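Local coordinates for uncharacterized protein (Agrobacterium tumefaciens, PDB 3D01) that is of unknown function but belongs to the YjgF/chorismate mutase-like family of putative endoribonucleases and assembles from three chains, at residues F23-A28 with Q87-L92; Q74-L79 with A153-D158; R100-L105 with N127-V132; N83-V88 with G94-I99. All blocks are in the same frame, centred on the assembly; numbering follows the deposited sequence.

Four contacts together illustrate how one long helix can serve as the hub of a small alpha/beta fold. Interactions 1, 2 and 4 all use helix 70-91, against a loop, a strand and the chain that follows the helix, whereas interaction 3 sets helix 118-133 on strand 99-110. Interactions 2, 3 and 4 are buried, with no hydrogen bond across their segments; methyl groups pack on one another and, in 2 and 4, on helix carbonyls. Interaction 1 lies at the surface, where it mixes carbon contacts with polar groups. Strands 155-163 and 99-110 are neighbours in the sheet, so interactions 2 and 3 meet through I157 and L105. Interactions 1 and 4 share Q87 and V88.

Interaction 1: residues F23-A28 with Q87-L92; sequences FTLPVA and QVKAAL
The ammonium group of K89, whose aliphatic chain rests against L25, forms a salt bridge with E15 of helix 3-21. To get there the lysine runs out fully extended, its CG lying anti to the backbone N (chi1 -174°), and on the way it lays its CD against the loop. K89 CD meets L25 CD1 at 3.5 Å, a tight approach for two carbons, and the two side chains cross obliquely rather than lying alongside each other. One residue thus plays two parts: apolar where it passes the leucine, charged where it ends. L25 also packs on L18 and E15 of helix 3-21 and on L96, so its branched end sits where two helices and a turn converge.

A second, looser meeting lies two residues earlier on the helix, where the modelled part of the loop breaks off. The carbonyl O of A28 is 3.3 Å from Q87 NE2. The glutamine chain bends at chi2 (-63°), which brings its amide round toward A28; the same side chain also touches P37, V47 and Q50. Between these two points the loop keeps to the helix through P26, which touches V82 and N83. Beyond A28 the next four residues are not modelled. At 144 Å² buried in all, the contact is modest and largely at the surface. It is an example of an irregular connection, here the one leading from helix 3-21 to strand 38-41, draped over the C-terminal turns of a sheet-packed helix in a YjgF-like fold.

Interaction 2: residues Q74-L79 with A153-D158; sequences QRAAEL and ASVEID
V155 and I157 of the strand press on A76 and A77 of helix 70-91, and the axes of the short segments approach to 7.8 Å, a closeness consistent with the small alanines. Just before the strand, S154 ties the chain down: its OG hydrogen-bonds to the carbonyl O of G62. V155 comes next and makes the closest side-chain contact, its CG2 3.7 Å from A76 CB. With CG1 anti to the backbone N (chi1 -177°), the valine turns CG2 to A76, while CG1 comes only to 4.5 Å from A77 CB. V121 and I122 of helix 118-133 also touch this valine.

E156 points the other way, its side chain packing on V144 of the second subunit. At I157 the strand faces the helix again. The isoleucine sends CD1 over the backbone of A77, 3.8 Å from A77 O and 4.2 Å from A77 CB, and also touches C80 and I84 further along the same helix. D158 has its OD2 in a salt bridge with K104 of the second subunit.

Within strand 155-158 the alternation sends V155 and I157 to the helix and the two carboxylates to the neighbouring chain. Helix and strand run in roughly the same direction over these segments, 34° apart. This is the two-layer alpha/beta packing of the YjgF/chorismate mutase-like fold, with helices on one face of the sheet and subunit contacts on the other.

Interaction 3: residues R100-L105 with N127-V132; sequences RRVIKL and NLIATV
I129 of helix 118-133 reaches down between V102 and L105 of strand 99-110 and supplies every helix atom of the contact. Its two branches divide the work. With chi1 at -68°, CG1 lies beside the backbone N and carries CD1 out to L105, tip to tip, where I129 CD1 and L105 CD1 lie 3.5 Å apart, tight for methyl groups. CG2, the other branch, meets V102 CG2 at 3.9 Å, the two side chains crossing at about a right angle.

V102 and L105 are three residues apart, a spacing at which a regular strand would place them on opposite faces. The classic beta bulge at I103 and K104, both facing I160, absorbs the extra residue and turns both side chains to the helix. Around this first shell stand H139, which touches V102 and L105, A81 of helix 70-91 against I129, and I157 and A159 of the adjacent strand 155-163, which L105 touches.

On the helix, the carbonyl O of N127 accepts two bonds, from the backbone N of T131 and from its hydroxyl, which arrive from opposite faces of the carbonyl plane. The hydroxyl bond is short, T131 OG1 lying 2.6 Å from N127 O. Across the strand, I103 packs on Y46 of the third subunit, and its carbonyl O accepts a hydrogen bond from T39 OG1 there. The arrangement belongs to a beta-alpha-beta crossover, in which helix 118-133 lies over the sheet between the parallel strands 99-110 and 140-146.

Interaction 4: residues N83-V88 with G94-I99; sequences NILAQV and GDLSKI
L96 and V88 interlock where helix 70-91 turns through a short 3-10 segment, 96-98, into strand 99-110, a helix-to-strand connection of this alpha/beta fold. L96 is the main bump. Its CD2 settles into a hollow on the helix surface floored by the carbonyl O of L85, 3.7 Å away, and walled by V88 CG1 at 3.8 Å and, more loosely, by L85 CD2. I14 of helix 3-21 packs on the same leucine.

V88 returns the fit. Its CG1, anti to the backbone N (chi1 178°), projects into the notch between L96 and I99, crossing both side chains at about a right angle. I99 closes the notch with the stem of its longer branch, I99 CG1 lying 3.8 Å from V88 CG1, and it rests on V161 of strand 155-163 besides. Bump and hollow thus alternate, with no hydrogen bond between the segments.

The turn is braced from within and by helix 3-21. G94 takes positive phi (102°), the backbone N of K98 bonds to D95 O, and S97 OG is tied to F7 O and S11 OG of helix 3-21. On its outer side K98 NZ bridges to D95 OD2 at 2.9 Å, a salt bridge whose hydrogen bond is weak.

Interaction 1: residues F23-A28 with Q87-L92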
loop_
_atom_site.group_PDB
_atom_site.type_symbol
_atom_site.label_atom_id
_atom_site.label_comp_id
_atom_site.label_asym_id
_atom_site.label_seq_id
_atom_site.Cartn_x
_atom_site.Cartn_y
_atom_site.Cartn_z
ATOM N N PHE I 23 21.962 4.805 16.049
ATOM C CA PHE I 23 21.044 5.868 15.671
ATOM C C PHE I 23 20.406 6.620 16.846
ATOM O O PHE I 23 20.011 6.026 17.849
ATOM C CB PHE I 23 19.919 5.294 14.803
ATOM C CG PHE I 23 20.401 4.539 13.599
ATOM C CD1 PHE I 23 20.593 5.189 12.395
ATOM C CD2 PHE I 23 20.640 3.176 13.662
ATOM C CE1 PHE I 23 21.005 4.486 11.280
ATOM C CE2 PHE I 23 21.063 2.475 12.560
ATOM C CZ PHE I 23 21.252 3.142 11.365
ATOM N N THR I 24 20.292 7.935 16.673
ATOM C CA THR I 24 19.432 8.773 17.489
ATOM C C THR I 24 18.217 9.170 16.650
ATOM O O THR I 24 18.306 9.310 15.409
ATOM C CB THR I 24 20.175 10.021 17.990
ATOM O OG1 THR I 24 20.378 10.926 16.894
ATOM C CG2 THR I 24 21.547 9.633 18.590
ATOM N N LEU I 25 17.070 9.298 17.305
ATOM C CA LEU I 25 15.868 9.745 16.636
ATOM C C LEU I 25 16.018 11.202 16.200
ATOM O O LEU I 25 16.454 12.054 16.977
ATOM C CB LEU I 25 14.630 9.603 17.526
ATOM C CG LEU I 25 14.082 8.203 17.764
ATOM C CD1 LEU I 25 12.853 8.256 18.692
ATOM C CD2 LEU I 25 13.740 7.532 16.450
ATOM N N PRO I 26 15.651 11.496 14.952
ATOM C CA PRO I 26 15.573 12.882 14.570
ATOM C C PRO I 26 14.291 13.533 15.114
ATOM O O PRO I 26 13.396 12.855 15.641
ATOM C CB PRO I 26 15.564 12.807 13.037
ATOM C CG PRO I 26 14.909 11.516 12.723
ATOM C CD PRO I 26 15.296 10.587 13.842
ATOM N N VAL I 27 14.214 14.850 14.994
ATOM C CA VAL I 27 12.941 15.549 15.142
ATOM C C VAL I 27 11.977 15.122 13.997
ATOM O O VAL I 27 10.752 15.057 14.198
ATOM C CB VAL I 27 13.150 17.101 15.193
ATOM C CG1 VAL I 27 11.818 17.835 15.341
ATOM C CG2 VAL I 27 14.099 17.483 16.342
ATOM N N ALA I 28 12.533 14.778 12.824
ATOM C CA ALA I 28 11.735 14.314 11.662
ATOM C C ALA I 28 12.097 12.888 11.202
ATOM O O ALA I 28 11.273 12.163 10.603
ATOM C CB ALA I 28 11.904 15.285 10.507
ATOM N N GLN I 87 8.299 9.581 13.723
ATOM C CA GLN I 87 6.905 10.006 13.539
ATOM C C GLN I 87 5.974 9.311 14.523
ATOM O O GLN I 87 5.038 9.909 15.032
ATOM C CB GLN I 87 6.434 9.695 12.116
ATOM C CG GLN I 87 7.238 10.433 11.038
ATOM C CD GLN I 87 7.150 11.944 11.086
ATOM O OE1 GLN I 87 6.313 12.540 11.772
ATOM N NE2 GLN I 87 8.016 12.580 10.314
ATOM N N VAL I 88 6.224 8.032 14.777
ATOM C CA VAL I 88 5.415 7.292 15.715
ATOM C C VAL I 88 5.592 7.901 17.111
ATOM O O VAL I 88 4.619 8.056 17.831
ATOM C CB VAL I 88 5.784 5.803 15.768
ATOM C CG1 VAL I 88 4.937 5.099 16.812
ATOM C CG2 VAL I 88 5.607 5.127 14.372
ATOM N N LYS I 89 6.821 8.216 17.480
ATOM C CA LYS I 89 7.078 8.866 18.784
ATOM C C LYS I 89 6.275 10.159 18.919
ATOM O O LYS I 89 5.646 10.402 19.979
ATOM C CB LYS I 89 8.574 9.151 18.962
ATOM C CG LYS I 89 8.911 9.698 20.362
ATOM C CD LYS I 89 10.397 9.848 20.566
ATOM C CE LYS I 89 10.682 10.551 21.926
ATOM N NZ LYS I 89 12.095 10.869 22.078
ATOM N N ALA I 90 6.306 10.992 17.880
ATOM C CA ALA I 90 5.492 12.207 17.809
ATOM C C ALA I 90 3.991 11.922 17.970
ATOM O O ALA I 90 3.277 12.591 18.761
ATOM C CB ALA I 90 5.765 12.959 16.504
ATOM N N ALA I 91 3.521 10.908 17.249
ATOM C CA ALA I 91 2.122 10.511 17.247
ATOM C C ALA I 91 1.638 10.079 18.639
ATOM O O ALA I 91 0.469 10.264 18.988
ATOM C CB ALA I 91 1.903 9.361 16.244
ATOM N N LEU I 92 2.546 9.489 19.399
ATOM C CA LEU I 92 2.228 8.906 20.701
ATOM C C LEU I 92 2.699 9.803 21.846
ATOM O O LEU I 92 2.842 9.336 22.987
ATOM C CB LEU I 92 2.874 7.525 20.811
ATOM C CG LEU I 92 2.420 6.457 19.797
ATOM C CD1 LEU I 92 3.228 5.199 19.962
ATOM C CD2 LEU I 92 0.942 6.165 19.928
#

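Interaction 2: residues Q74-L79 with A153-D158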
loop_
_atom_site.group_PDB
_atom_site.type_symbol
_atom_site.label_atom_id
_atom_site.label_comp_id
_atom_site.label_asym_id
_atom_site.label_seq_id
_atom_site.Cartn_x
_atom_site.Cartn_y
_atom_site.Cartn_z
ATOM N N GLN I 74 20.652 -0.932 2.420
ATOM C CA GLN I 74 20.232 -1.354 3.753
ATOM C C GLN I 74 20.339 -0.211 4.780
ATOM O O GLN I 74 19.457 -0.042 5.602
ATOM C CB GLN I 74 21.039 -2.561 4.220
ATOM C CG GLN I 74 20.591 -3.836 3.533
ATOM C CD GLN I 74 21.524 -5.007 3.742
ATOM O OE1 GLN I 74 22.728 -4.838 3.989
ATOM N NE2 GLN I 74 20.970 -6.228 3.650
ATOM N N ARG I 75 21.418 0.548 4.755
ATOM C CA ARG I 75 21.509 1.748 5.584
ATOM C C ARG I 75 20.407 2.736 5.289
ATOM O O ARG I 75 19.839 3.318 6.179
ATOM C CB ARG I 75 22.815 2.473 5.344
ATOM C CG ARG I 75 23.074 3.653 6.306
ATOM C CD ARG I 75 23.133 3.224 7.771
ATOM N NE ARG I 75 23.939 2.007 7.915
ATOM C CZ ARG I 75 24.304 1.447 9.063
ATOM N NH1 ARG I 75 23.978 1.994 10.228
ATOM N NH2 ARG I 75 25.013 0.319 9.042
ATOM N N ALA I 76 20.128 2.967 4.013
ATOM C CA ALA I 76 18.954 3.760 3.647
ATOM C C ALA I 76 17.658 3.254 4.305
ATOM O O ALA I 76 16.900 4.044 4.866
ATOM C CB ALA I 76 18.779 3.834 2.102
ATOM N N ALA I 77 17.424 1.938 4.249
ATOM C CA ALA I 77 16.207 1.344 4.806
ATOM C C ALA I 77 16.144 1.597 6.352
ATOM O O ALA I 77 15.107 1.972 6.915
ATOM C CB ALA I 77 16.172 -0.145 4.491
ATOM N N GLU I 78 17.287 1.431 6.992
ATOM C CA GLU I 78 17.453 1.701 8.448
ATOM C C GLU I 78 17.061 3.132 8.766
ATOM O O GLU I 78 16.287 3.368 9.695
ATOM C CB GLU I 78 18.890 1.460 8.876
ATOM C CG GLU I 78 19.307 -0.020 8.992
ATOM C CD GLU I 78 20.809 -0.241 9.227
ATOM O OE1 GLU I 78 21.664 0.609 8.873
ATOM O OE2 GLU I 78 21.152 -1.310 9.793
ATOM N N LEU I 79 17.571 4.082 7.968
ATOM C CA LEU I 79 17.229 5.496 8.128
ATOM C C LEU I 79 15.731 5.788 7.930
ATOM O O LEU I 79 15.117 6.545 8.694
ATOM C CB LEU I 79 18.101 6.370 7.231
ATOM C CG LEU I 79 19.568 6.559 7.650
ATOM C CD1 LEU I 79 20.293 7.334 6.565
ATOM C CD2 LEU I 79 19.730 7.212 9.047
ATOM N N ALA I 153 15.677 9.577 -3.519
ATOM C CA ALA I 153 15.896 8.635 -2.406
ATOM C C ALA I 153 16.033 7.225 -2.977
ATOM O O ALA I 153 15.284 6.832 -3.905
ATOM C CB ALA I 153 14.745 8.694 -1.416
ATOM N N SER I 154 16.924 6.446 -2.381
ATOM C CA SER I 154 17.102 5.052 -2.775
ATOM C C SER I 154 15.982 4.160 -2.239
ATOM O O SER I 154 15.678 3.135 -2.839
ATOM C CB SER I 154 18.478 4.514 -2.353
ATOM O OG SER I 154 19.523 5.227 -2.999
ATOM N N VAL I 155 15.398 4.553 -1.094
ATOM C CA VAL I 155 14.367 3.773 -0.430
ATOM C C VAL I 155 13.353 4.742 0.210
ATOM O O VAL I 155 13.722 5.845 0.667
ATOM C CB VAL I 155 14.955 2.844 0.703
ATOM C CG1 VAL I 155 13.820 1.968 1.351
ATOM C CG2 VAL I 155 16.173 2.041 0.205
ATOM N N GLU I 156 12.101 4.325 0.212
ATOM C CA GLU I 156 11.028 4.985 0.934
ATOM C C GLU I 156 10.163 3.887 1.584
ATOM O O GLU I 156 9.885 2.823 0.983
ATOM C CB GLU I 156 10.169 5.813 -0.013
ATOM C CG GLU I 156 8.971 6.470 0.615
ATOM C CD GLU I 156 8.027 7.122 -0.438
ATOM O OE1 GLU I 156 8.483 7.459 -1.546
ATOM O OE2 GLU I 156 6.814 7.283 -0.163
ATOM N N ILE I 157 9.726 4.148 2.801
ATOM C CA ILE I 157 9.045 3.105 3.579
ATOM C C ILE I 157 7.934 3.763 4.370
ATOM O O ILE I 157 8.179 4.736 5.084
ATOM C CB ILE I 157 9.984 2.344 4.581
ATOM C CG1 ILE I 157 11.258 1.765 3.928
ATOM C CG2 ILE I 157 9.206 1.194 5.288
ATOM C CD1 ILE I 157 12.114 0.876 4.886
ATOM N N ASP I 158 6.715 3.243 4.207
ATOM C CA ASP I 158 5.581 3.676 5.008
ATOM C C ASP I 158 5.207 2.557 5.993
ATOM O O ASP I 158 5.794 1.452 5.965
ATOM C CB ASP I 158 4.414 4.180 4.142
ATOM C CG ASP I 158 3.649 3.089 3.425
ATOM O OD1 ASP I 158 3.679 1.888 3.809
ATOM O OD2 ASP I 158 2.984 3.470 2.439
#

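Interaction 3: residues R100-L105 with N127-V132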
loop_
_atom_site.group_PDB
_atom_site.type_symbol
_atom_site.label_atom_id
_atom_site.label_comp_id
_atom_site.label_asym_id
_atom_site.label_seq_id
_atom_site.Cartn_x
_atom_site.Cartn_y
_atom_site.Cartn_z
ATOM N N ARG I 100 1.689 -1.136 20.053
ATOM C CA ARG I 100 1.239 -2.503 20.355
ATOM C C ARG I 100 1.812 -3.515 19.382
ATOM O O ARG I 100 2.308 -4.564 19.775
ATOM C CB ARG I 100 -0.284 -2.599 20.349
ATOM C CG ARG I 100 -0.969 -1.771 21.440
ATOM C CD ARG I 100 -2.501 -1.980 21.387
ATOM N NE ARG I 100 -2.876 -3.388 21.557
ATOM C CZ ARG I 100 -2.963 -4.026 22.734
ATOM N NH1 ARG I 100 -2.691 -3.416 23.895
ATOM N NH2 ARG I 100 -3.316 -5.309 22.747
ATOM N N ARG I 101 1.760 -3.183 18.099
ATOM C CA ARG I 101 2.284 -4.044 17.038
ATOM C C ARG I 101 2.585 -3.177 15.810
ATOM O O ARG I 101 1.774 -2.330 15.449
ATOM C CB ARG I 101 1.227 -5.087 16.680
ATOM C CG ARG I 101 1.380 -5.821 15.366
ATOM C CD ARG I 101 2.559 -6.717 15.367
ATOM N NE ARG I 101 2.323 -7.780 16.317
ATOM C CZ ARG I 101 3.208 -8.709 16.660
ATOM N NH1 ARG I 101 4.428 -8.732 16.125
ATOM N NH2 ARG I 101 2.857 -9.625 17.567
ATOM N N VAL I 102 3.745 -3.394 15.196
ATOM C CA VAL I 102 3.991 -2.870 13.846
ATOM C C VAL I 102 3.285 -3.842 12.906
ATOM O O VAL I 102 3.669 -5.004 12.779
ATOM C CB VAL I 102 5.476 -2.760 13.505
ATOM C CG1 VAL I 102 5.648 -2.302 12.022
ATOM C CG2 VAL I 102 6.192 -1.816 14.531
ATOM N N ILE I 103 2.224 -3.364 12.280
ATOM C CA ILE I 103 1.330 -4.209 11.509
ATOM C C ILE I 103 1.874 -4.479 10.118
ATOM O O ILE I 103 1.916 -5.642 9.643
ATOM C CB ILE I 103 -0.078 -3.586 11.400
ATOM C CG1 ILE I 103 -0.781 -3.638 12.771
ATOM C CG2 ILE I 103 -0.940 -4.350 10.342
ATOM C CD1 ILE I 103 -0.999 -5.062 13.283
ATOM N N LYS I 104 2.336 -3.409 9.489
ATOM C CA LYS I 104 2.810 -3.516 8.095
ATOM C C LYS I 104 3.824 -2.426 7.762
ATOM O O LYS I 104 3.685 -1.301 8.190
ATOM C CB LYS I 104 1.594 -3.442 7.152
ATOM C CG LYS I 104 1.883 -3.459 5.644
ATOM C CD LYS I 104 2.270 -4.864 5.216
ATOM C CE LYS I 104 2.456 -4.926 3.687
ATOM N NZ LYS I 104 1.191 -4.580 2.923
ATOM N N LEU I 105 4.846 -2.798 7.000
ATOM C CA LEU I 105 5.712 -1.835 6.317
ATOM C C LEU I 105 5.645 -2.120 4.811
ATOM O O LEU I 105 5.722 -3.288 4.385
ATOM C CB LEU I 105 7.181 -1.984 6.750
ATOM C CG LEU I 105 7.551 -1.809 8.213
ATOM C CD1 LEU I 105 9.079 -2.013 8.294
ATOM C CD2 LEU I 105 7.131 -0.458 8.767
ATOM N N ASN I 127 14.929 -5.519 10.359
ATOM C CA ASN I 127 15.843 -5.953 11.423
ATOM C C ASN I 127 15.969 -4.885 12.529
ATOM O O ASN I 127 15.963 -5.187 13.742
ATOM C CB ASN I 127 17.208 -6.257 10.826
ATOM C CG ASN I 127 17.225 -7.524 9.977
ATOM O OD1 ASN I 127 16.303 -8.357 10.013
ATOM N ND2 ASN I 127 18.291 -7.683 9.215
ATOM N N LEU I 128 16.046 -3.639 12.108
ATOM C CA LEU I 128 16.194 -2.528 13.026
ATOM C C LEU I 128 14.927 -2.413 13.877
ATOM O O LEU I 128 14.991 -2.336 15.104
ATOM C CB LEU I 128 16.525 -1.212 12.264
ATOM C CG LEU I 128 16.687 0.043 13.141
ATOM C CD1 LEU I 128 17.606 1.091 12.509
ATOM C CD2 LEU I 128 15.335 0.671 13.555
ATOM N N ILE I 129 13.774 -2.417 13.231
ATOM C CA ILE I 129 12.492 -2.315 13.942
ATOM C C ILE I 129 12.212 -3.482 14.905
ATOM O O ILE I 129 11.799 -3.238 16.047
ATOM C CB ILE I 129 11.330 -2.178 12.945
ATOM C CG1 ILE I 129 11.440 -0.815 12.257
ATOM C CG2 ILE I 129 9.994 -2.417 13.657
ATOM C CD1 ILE I 129 10.471 -0.608 11.136
ATOM N N ALA I 130 12.418 -4.720 14.454
ATOM C CA ALA I 130 12.259 -5.892 15.319
ATOM C C ALA I 130 13.242 -5.880 16.494
ATOM O O ALA I 130 12.842 -6.235 17.633
ATOM C CB ALA I 130 12.393 -7.164 14.523
ATOM N N THR I 131 14.489 -5.449 16.254
ATOM C CA THR I 131 15.499 -5.343 17.324
ATOM C C THR I 131 15.136 -4.369 18.448
ATOM O O THR I 131 15.233 -4.717 19.621
ATOM C CB THR I 131 16.897 -4.988 16.775
ATOM O OG1 THR I 131 17.298 -6.015 15.870
ATOM C CG2 THR I 131 17.940 -4.865 17.907
ATOM N N VAL I 132 14.734 -3.165 18.083
ATOM C CA VAL I 132 14.454 -2.080 19.016
ATOM C C VAL I 132 13.134 -2.305 19.770
ATOM O O VAL I 132 13.037 -1.966 20.965
ATOM C CB VAL I 132 14.487 -0.721 18.242
ATOM C CG1 VAL I 132 13.846 0.365 19.011
ATOM C CG2 VAL I 132 15.946 -0.365 17.858
#

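Interaction 4: residues N83-V88 with G94-I99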
loop_
_atom_site.group_PDB
_atom_site.type_symbol
_atom_site.label_atom_id
_atom_site.label_comp_id
_atom_site.label_asym_id
_atom_site.label_seq_id
_atom_site.Cartn_x
_atom_site.Cartn_y
_atom_site.Cartn_z
ATOM N N ASN I 83 13.202 7.262 10.815
ATOM C CA ASN I 83 12.252 8.326 10.566
ATOM C C ASN I 83 10.819 7.881 10.833
ATOM O O ASN I 83 10.032 8.642 11.376
ATOM C CB ASN I 83 12.441 8.897 9.151
ATOM C CG ASN I 83 13.673 9.773 9.052
ATOM O OD1 ASN I 83 14.771 9.331 8.683
ATOM N ND2 ASN I 83 13.509 11.004 9.409
ATOM N N ILE I 84 10.499 6.627 10.528
ATOM C CA ILE I 84 9.187 6.077 10.890
ATOM C C ILE I 84 9.061 6.142 12.407
ATOM O O ILE I 84 8.081 6.651 12.909
ATOM C CB ILE I 84 8.965 4.616 10.393
ATOM C CG1 ILE I 84 8.732 4.601 8.862
ATOM C CG2 ILE I 84 7.741 3.971 11.076
ATOM C CD1 ILE I 84 8.790 3.213 8.244
ATOM N N LEU I 85 10.075 5.660 13.118
ATOM C CA LEU I 85 10.026 5.664 14.608
ATOM C C LEU I 85 9.885 7.085 15.187
ATOM O O LEU I 85 9.159 7.296 16.179
ATOM C CB LEU I 85 11.232 4.939 15.167
ATOM C CG LEU I 85 11.283 3.431 14.920
ATOM C CD1 LEU I 85 12.619 2.829 15.459
ATOM C CD2 LEU I 85 10.058 2.752 15.556
ATOM N N ALA I 86 10.563 8.058 14.572
ATOM C CA ALA I 86 10.421 9.455 14.969
ATOM C C ALA I 86 8.984 9.953 14.804
ATOM O O ALA I 86 8.471 10.644 15.670
ATOM C CB ALA I 86 11.408 10.357 14.219
ATOM N N GLN I 87 8.299 9.581 13.723
ATOM C CA GLN I 87 6.905 10.006 13.539
ATOM C C GLN I 87 5.974 9.311 14.523
ATOM O O GLN I 87 5.038 9.909 15.032
ATOM C CB GLN I 87 6.434 9.695 12.116
ATOM C CG GLN I 87 7.238 10.433 11.038
ATOM C CD GLN I 87 7.150 11.944 11.086
ATOM O OE1 GLN I 87 6.313 12.540 11.772
ATOM N NE2 GLN I 87 8.016 12.580 10.314
ATOM N N VAL I 88 6.224 8.032 14.777
ATOM C CA VAL I 88 5.415 7.292 15.715
ATOM C C VAL I 88 5.592 7.901 17.111
ATOM O O VAL I 88 4.619 8.056 17.831
ATOM C CB VAL I 88 5.784 5.803 15.768
ATOM C CG1 VAL I 88 4.937 5.099 16.812
ATOM C CG2 VAL I 88 5.607 5.127 14.372
ATOM N N GLY I 94 5.545 11.153 22.656
ATOM C CA GLY I 94 6.834 10.844 23.258
ATOM C C GLY I 94 7.045 9.393 23.656
ATOM O O GLY I 94 8.149 9.009 24.042
ATOM N N ASP I 95 6.001 8.584 23.523
ATOM C CA ASP I 95 5.958 7.238 24.077
ATOM C C ASP I 95 5.941 6.114 23.031
ATOM O O ASP I 95 4.869 5.632 22.649
ATOM C CB ASP I 95 4.675 7.121 24.916
ATOM C CG ASP I 95 4.923 6.974 26.393
ATOM O OD1 ASP I 95 5.837 7.636 26.955
ATOM O OD2 ASP I 95 4.132 6.201 26.992
ATOM N N LEU I 96 7.118 5.653 22.622
ATOM C CA LEU I 96 7.241 4.469 21.751
ATOM C C LEU I 96 6.788 3.144 22.413
ATOM O O LEU I 96 6.610 2.120 21.741
ATOM C CB LEU I 96 8.672 4.332 21.201
ATOM C CG LEU I 96 9.038 5.261 20.039
ATOM C CD1 LEU I 96 10.554 5.197 19.739
ATOM C CD2 LEU I 96 8.212 4.907 18.790
ATOM N N SER I 97 6.598 3.171 23.725
ATOM C CA SER I 97 6.087 2.012 24.444
ATOM C C SER I 97 4.590 1.801 24.212
ATOM O O SER I 97 4.051 0.731 24.536
ATOM C CB SER I 97 6.364 2.174 25.940
ATOM O OG SER I 97 5.900 3.433 26.397
ATOM N N LYS I 98 3.919 2.806 23.645
ATOM C CA LYS I 98 2.506 2.686 23.312
ATOM C C LYS I 98 2.279 2.047 21.930
ATOM O O LYS I 98 1.140 1.902 21.501
ATOM C CB LYS I 98 1.812 4.043 23.425
ATOM C CG LYS I 98 1.652 4.519 24.887
ATOM C CD LYS I 98 1.299 5.996 24.966
ATOM C CE LYS I 98 1.146 6.482 26.450
ATOM N NZ LYS I 98 1.757 7.837 26.687
ATOM N N ILE I 99 3.362 1.649 21.255
ATOM C CA ILE I 99 3.263 0.723 20.106
ATOM C C ILE I 99 2.812 -0.636 20.578
ATOM O O ILE I 99 3.490 -1.228 21.430
ATOM C CB ILE I 99 4.629 0.530 19.369
ATOM C CG1 ILE I 99 5.103 1.852 18.744
ATOM C CG2 ILE I 99 4.529 -0.577 18.289
ATOM C CD1 ILE I 99 6.576 1.857 18.333
#